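Local structure of NanS-p (6YP6) at residues A[53-58]-A[193-198]; A[89-94]-A[197-202]. The protein belongs to a phage carbohydrate esterase, NanS-p, and probably binds carbohydrate. All blocks are in the same frame, centred on the assembly; numbering follows the deposited sequence. Where two conformers were deposited one is given.

Interaction 1: A[53-58]-A[193-198]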
# COMPACT_ATOMS: atom_id res chain seq x y z
N SER A 53 7.78 -2.54 -14.35
CA SER A 53 7.20 -2.74 -13.03
C SER A 53 5.72 -3.08 -13.15
O SER A 53 5.03 -2.60 -14.06
CB SER A 53 7.40 -1.42 -12.28
OG SER A 53 6.71 -1.36 -11.07
N TRP A 54 5.23 -3.92 -12.26
CA TRP A 54 3.80 -4.20 -12.26
C TRP A 54 3.06 -3.13 -11.47
O TRP A 54 3.59 -2.53 -10.53
CB TRP A 54 3.45 -5.59 -11.73
CG TRP A 54 3.95 -5.95 -10.38
CD1 TRP A 54 5.03 -6.71 -10.12
CD2 TRP A 54 3.37 -5.60 -9.11
NE1 TRP A 54 5.19 -6.85 -8.77
CE2 TRP A 54 4.18 -6.19 -8.12
CE3 TRP A 54 2.25 -4.85 -8.71
CZ2 TRP A 54 3.93 -6.04 -6.77
CZ3 TRP A 54 2.00 -4.71 -7.35
CH2 TRP A 54 2.84 -5.30 -6.40
N VAL A 55 1.83 -2.89 -11.88
CA VAL A 55 0.96 -1.90 -11.25
C VAL A 55 -0.46 -2.45 -11.21
O VAL A 55 -0.99 -2.90 -12.23
CB VAL A 55 0.95 -0.55 -11.99
CG1 VAL A 55 0.10 0.47 -11.22
CG2 VAL A 55 2.34 -0.01 -12.20
N LEU A 56 -1.08 -2.39 -10.04
CA LEU A 56 -2.49 -2.64 -9.86
C LEU A 56 -3.14 -1.32 -9.49
O LEU A 56 -2.60 -0.57 -8.69
CB LEU A 56 -2.72 -3.62 -8.71
CG LEU A 56 -1.89 -4.89 -8.75
CD1 LEU A 56 -2.19 -5.71 -7.50
CD2 LEU A 56 -2.14 -5.71 -9.99
N GLU A 57 -4.30 -1.03 -10.08
CA GLU A 57 -4.98 0.24 -9.82
C GLU A 57 -6.47 0.01 -9.57
O GLU A 57 -7.10 -0.82 -10.22
CB GLU A 57 -4.86 1.23 -11.01
CG GLU A 57 -3.43 1.55 -11.37
CD GLU A 57 -3.30 2.34 -12.65
OE1 GLU A 57 -4.25 3.06 -13.02
OE2 GLU A 57 -2.23 2.26 -13.29
N TYR A 58 -7.02 0.82 -8.66
CA TYR A 58 -8.45 0.86 -8.44
C TYR A 58 -8.89 2.31 -8.37
O TYR A 58 -8.20 3.16 -7.78
CB TYR A 58 -8.83 0.12 -7.14
CG TYR A 58 -10.31 -0.18 -7.04
CD1 TYR A 58 -11.20 0.79 -6.60
CD2 TYR A 58 -10.82 -1.40 -7.44
CE1 TYR A 58 -12.58 0.53 -6.52
CE2 TYR A 58 -12.18 -1.67 -7.38
CZ TYR A 58 -13.06 -0.70 -6.91
OH TYR A 58 -14.41 -0.97 -6.85
N LYS A 193 -6.89 7.45 -7.81
CA LYS A 193 -6.74 6.00 -7.89
C LYS A 193 -5.75 5.55 -6.83
O LYS A 193 -4.80 6.26 -6.51
CB LYS A 193 -6.23 5.56 -9.27
CG LYS A 193 -7.08 6.04 -10.42
CD LYS A 193 -6.68 5.39 -11.73
CE LYS A 193 -7.36 4.05 -11.87
NZ LYS A 193 -6.95 3.31 -13.09
N LEU A 194 -6.01 4.37 -6.27
CA LEU A 194 -5.01 3.66 -5.49
C LEU A 194 -4.15 2.85 -6.44
O LEU A 194 -4.67 2.07 -7.24
CB LEU A 194 -5.68 2.74 -4.47
CG LEU A 194 -4.72 1.90 -3.63
CD1 LEU A 194 -3.85 2.78 -2.73
CD2 LEU A 194 -5.50 0.90 -2.79
N HIS A 195 -2.84 3.07 -6.37
CA HIS A 195 -1.86 2.39 -7.20
C HIS A 195 -0.97 1.54 -6.30
O HIS A 195 -0.41 2.04 -5.32
CB HIS A 195 -0.95 3.39 -7.89
CG HIS A 195 -1.66 4.41 -8.68
ND1 HIS A 195 -1.76 4.36 -10.05
CD2 HIS A 195 -2.31 5.52 -8.28
CE1 HIS A 195 -2.44 5.41 -10.46
NE2 HIS A 195 -2.79 6.13 -9.40
N VAL A 196 -0.88 0.27 -6.62
CA VAL A 196 -0.01 -0.66 -5.91
C VAL A 196 1.01 -1.15 -6.93
O VAL A 196 0.64 -1.60 -8.02
CB VAL A 196 -0.81 -1.83 -5.33
CG1 VAL A 196 0.07 -2.67 -4.43
CG2 VAL A 196 -2.02 -1.31 -4.56
N THR A 197 2.30 -1.04 -6.61
CA THR A 197 3.32 -1.30 -7.62
C THR A 197 4.60 -1.79 -6.97
O THR A 197 4.89 -1.44 -5.84
CB THR A 197 3.59 -0.01 -8.43
OG1 THR A 197 4.62 -0.24 -9.39
CG2 THR A 197 4.02 1.15 -7.53
N ASP A 198 5.40 -2.54 -7.72
CA ASP A 198 6.75 -2.87 -7.25
C ASP A 198 7.80 -1.84 -7.66
O ASP A 198 8.99 -2.08 -7.44
CB ASP A 198 7.18 -4.30 -7.61
CG ASP A 198 7.53 -4.48 -9.07
OD1 ASP A 198 6.96 -3.77 -9.91
OD2 ASP A 198 8.39 -5.37 -9.36
O HOH W 1 -0.05 3.69 -12.08
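Asp198 slides its carboxylate beneath the indole of Trp54, the two planes only 13° apart, with Asp198 CG 3.3 Å from Trp54 NE1. Placed between its own backbone N and carbonyl carbon (chi1 74°), Asp198 CG lies over the indole. The backbone N of Asp198 lies on the same ring face, 3.7 Å above the plane and over its centre. One carboxylate oxygen is gripped twice: in the conformer given, Ser53 OG donates to Asp198 OD1 on the anti side, and Trp54 N on the syn side, from opposite faces of the carboxylate plane. OD2 has a salt bridge to Lys47 and a hydrogen bond with Thr204. Thr197 OG1 gives its proton to Trp54 O (2.8 Å), the donor tilted 26° from the carbonyl plane, and Val55 CG2 packs alongside this threonine.

Beyond this corner the strands run antiparallel. Leu56 and Val196 form a hydrogen-bonded pair with nearly straight bonds, Leu56 N to Val196 O at 2.8 Å; Tyr58 and Leu194 form a second, its bonds more bent. On the face carrying Val55 and Thr197, Lys193 NZ meets Glu57 OE1 in a salt bridge at 2.7 Å, on the anti side; the lysine bends at chi3, turning CE to within 3.5 Å of Glu57 OE1, and the two side chains cross obliquely. Glu57 CG also touches His195 ND1 (3.5 Å), and a water joins Glu57 OE2 to that nitrogen. His195 NE2 is taken by Ala190 O, so both ring nitrogens have partners.

Leu56, Val196, Leu194 and Tyr58 point to the other face, packed on Leu6 and Leu45 from strands 3-9 and 41-46 of the second antiparallel sheet: a beta sandwich. Within its own sheet the pair is flanked by strand 23-25 beside 55-59 and by strand 88-95 beside 193-197.

Interaction 2: A[89-94]-A[197-202]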
# COMPACT_ATOMS: atom_id res chain seq x y z
N VAL A 89 9.75 -4.38 -2.01
CA VAL A 89 8.58 -5.22 -2.20
C VAL A 89 7.54 -4.47 -3.03
O VAL A 89 7.29 -4.82 -4.18
CB VAL A 89 7.98 -5.70 -0.86
CG1 VAL A 89 6.80 -6.62 -1.11
CG2 VAL A 89 9.03 -6.38 0.00
N MET A 90 6.94 -3.42 -2.48
CA MET A 90 5.86 -2.72 -3.18
C MET A 90 5.59 -1.40 -2.49
O MET A 90 6.01 -1.15 -1.36
CB MET A 90 4.60 -3.59 -3.21
CG MET A 90 4.00 -3.88 -1.86
SD MET A 90 2.73 -5.13 -2.01
CE MET A 90 2.49 -5.55 -0.30
N ALA A 91 4.84 -0.56 -3.20
CA ALA A 91 4.39 0.73 -2.72
C ALA A 91 2.90 0.90 -2.98
O ALA A 91 2.34 0.34 -3.93
CB ALA A 91 5.14 1.88 -3.42
N PHE A 92 2.29 1.73 -2.15
CA PHE A 92 0.89 2.15 -2.23
C PHE A 92 0.86 3.66 -2.38
O PHE A 92 1.31 4.39 -1.49
CB PHE A 92 0.14 1.79 -0.93
CG PHE A 92 0.11 0.33 -0.63
CD1 PHE A 92 1.19 -0.29 -0.01
CD2 PHE A 92 -0.97 -0.46 -0.99
CE1 PHE A 92 1.18 -1.66 0.24
CE2 PHE A 92 -0.97 -1.83 -0.75
CZ PHE A 92 0.10 -2.42 -0.12
N TYR A 93 0.34 4.14 -3.51
CA TYR A 93 0.20 5.57 -3.77
C TYR A 93 -1.27 5.88 -4.02
O TYR A 93 -1.92 5.23 -4.84
CB TYR A 93 0.98 6.00 -5.02
CG TYR A 93 2.41 5.64 -5.03
CD1 TYR A 93 3.28 6.19 -4.12
CD2 TYR A 93 2.91 4.75 -5.98
CE1 TYR A 93 4.63 5.84 -4.13
CE2 TYR A 93 4.23 4.41 -6.01
CZ TYR A 93 5.08 4.95 -5.08
OH TYR A 93 6.43 4.61 -5.14
N TRP A 94 -1.77 6.91 -3.35
CA TRP A 94 -3.15 7.36 -3.54
C TRP A 94 -3.15 8.88 -3.66
O TRP A 94 -3.46 9.60 -2.70
CB TRP A 94 -4.06 6.88 -2.41
CG TRP A 94 -5.51 7.16 -2.59
CD1 TRP A 94 -6.16 7.77 -3.64
CD2 TRP A 94 -6.52 6.85 -1.63
NE1 TRP A 94 -7.50 7.86 -3.38
CE2 TRP A 94 -7.75 7.30 -2.16
CE3 TRP A 94 -6.50 6.24 -0.37
CZ2 TRP A 94 -8.94 7.15 -1.46
CZ3 TRP A 94 -7.68 6.09 0.30
CH2 TRP A 94 -8.89 6.54 -0.24
N THR A 197 2.30 -1.04 -6.61
CA THR A 197 3.32 -1.30 -7.62
C THR A 197 4.60 -1.79 -6.97
O THR A 197 4.89 -1.44 -5.84
CB THR A 197 3.59 -0.01 -8.43
OG1 THR A 197 4.62 -0.24 -9.39
CG2 THR A 197 4.02 1.15 -7.53
N ASP A 198 5.40 -2.54 -7.72
CA ASP A 198 6.75 -2.87 -7.25
C ASP A 198 7.80 -1.84 -7.66
O ASP A 198 8.99 -2.08 -7.44
CB ASP A 198 7.18 -4.30 -7.61
CG ASP A 198 7.53 -4.48 -9.07
OD1 ASP A 198 6.96 -3.77 -9.91
OD2 ASP A 198 8.39 -5.37 -9.36
N ILE A 199 7.37 -0.68 -8.18
CA ILE A 199 8.17 0.55 -8.23
C ILE A 199 9.16 0.59 -9.38
O ILE A 199 9.17 1.54 -10.18
CB ILE A 199 8.90 0.81 -6.89
CG1 ILE A 199 7.93 0.81 -5.69
CG2 ILE A 199 9.67 2.13 -6.95
CD1 ILE A 199 8.64 0.76 -4.34
N THR A 200 10.03 -0.40 -9.45
CA THR A 200 11.22 -0.37 -10.29
C THR A 200 11.20 -1.49 -11.30
O THR A 200 10.58 -2.54 -11.08
CB THR A 200 12.46 -0.47 -9.38
OG1 THR A 200 13.64 -0.45 -10.18
CG2 THR A 200 12.48 -1.75 -8.54
N ARG A 201 11.88 -1.27 -12.43
CA ARG A 201 12.08 -2.36 -13.39
C ARG A 201 13.10 -3.38 -12.89
O ARG A 201 13.11 -4.52 -13.37
CB ARG A 201 12.54 -1.81 -14.73
CG ARG A 201 11.47 -1.03 -15.47
CD ARG A 201 12.06 -0.35 -16.69
NE ARG A 201 11.02 0.04 -17.63
CZ ARG A 201 10.62 -0.70 -18.66
NH1 ARG A 201 11.18 -1.89 -18.89
NH2 ARG A 201 9.67 -0.26 -19.46
N GLY A 202 13.97 -2.98 -11.97
CA GLY A 202 14.94 -3.89 -11.41
C GLY A 202 14.27 -4.96 -10.56
O GLY A 202 13.08 -4.90 -10.23
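Tyr93 meets Thr197 through one side of its ring: CE2 lies 3.6 Å from Thr197 CG2, an oblique approach. The phenol also stacks on the ring of Phe189. Tyr93 CG is anti to the carbonyl carbon (chi1 -54°), and its hydroxyl end reaches Ile199, Tyr93 OH coming within 4.1 Å of Ile199 CG1, with the two side chains crossing at about a right angle. The methyl of Ala91 completes this apolar patch, CB packing on Ile199 CG1 at 3.8 Å and equally close to CD1. Ile199 CG1 is anti to its own carbonyl carbon, and the side chain continues extended to CD1 (chi2 168°), which comes within 4.2 Å of Met90 C.

The backbones join through one antiparallel hydrogen-bonded pair, Ala91 with Thr197. Ala91 N donates to Thr197 O at 2.8 Å, and Thr197 N returns a bond to Ala91 O at 3.0 Å. The same Thr197 O lies 3.1 Å from Met90 CA, a CA-H...O contact, while Met90 CB is near it too before the extended side chain runs off to Phe77 and Ile209 on the second sheet. Asp198 adds its CB, 3.5 Å from Val89 O.

After Thr197 the chain leaves the strand. Ile199 N bonds to Thr197 OG1, an almost straight link at 170°, the same hydroxyl donating to Trp54 O, and Gly202 N bonds to Thr200 OG1: two ST turns in succession. Between them Thr200 N bonds to Asp198 O, closing a classic gamma turn at Ile199. On the far side of strand 88-95, Val89 and Met90 both face Ile119, a classic beta bulge. The whole is the end of a strand pairing in an antiparallel sheet, where 193-197 peels away into a loop through successive ST turns.

Overall arrangement
From the N terminus the chain first lays down 53-58, then 89-94, and much later 193-202, which serves both contacts. Interaction 1 closes a loop of 134 residues and interaction 2 a loop of 102; the two spans overlap and finish on the same run, sharing Thr197 and Asp198, rather than one enclosing the other. Strand 193-197 thus slots between 55-59 and 88-95, a late strand inserted between two earlier ones. The centres are about 7 Å apart, and His195 N to Tyr93 O, 2.8 Å, probably continues the pairing of interaction 2. Together they tie three neighbouring strands of one sheet to the loop leading into strand 207-216 of the other.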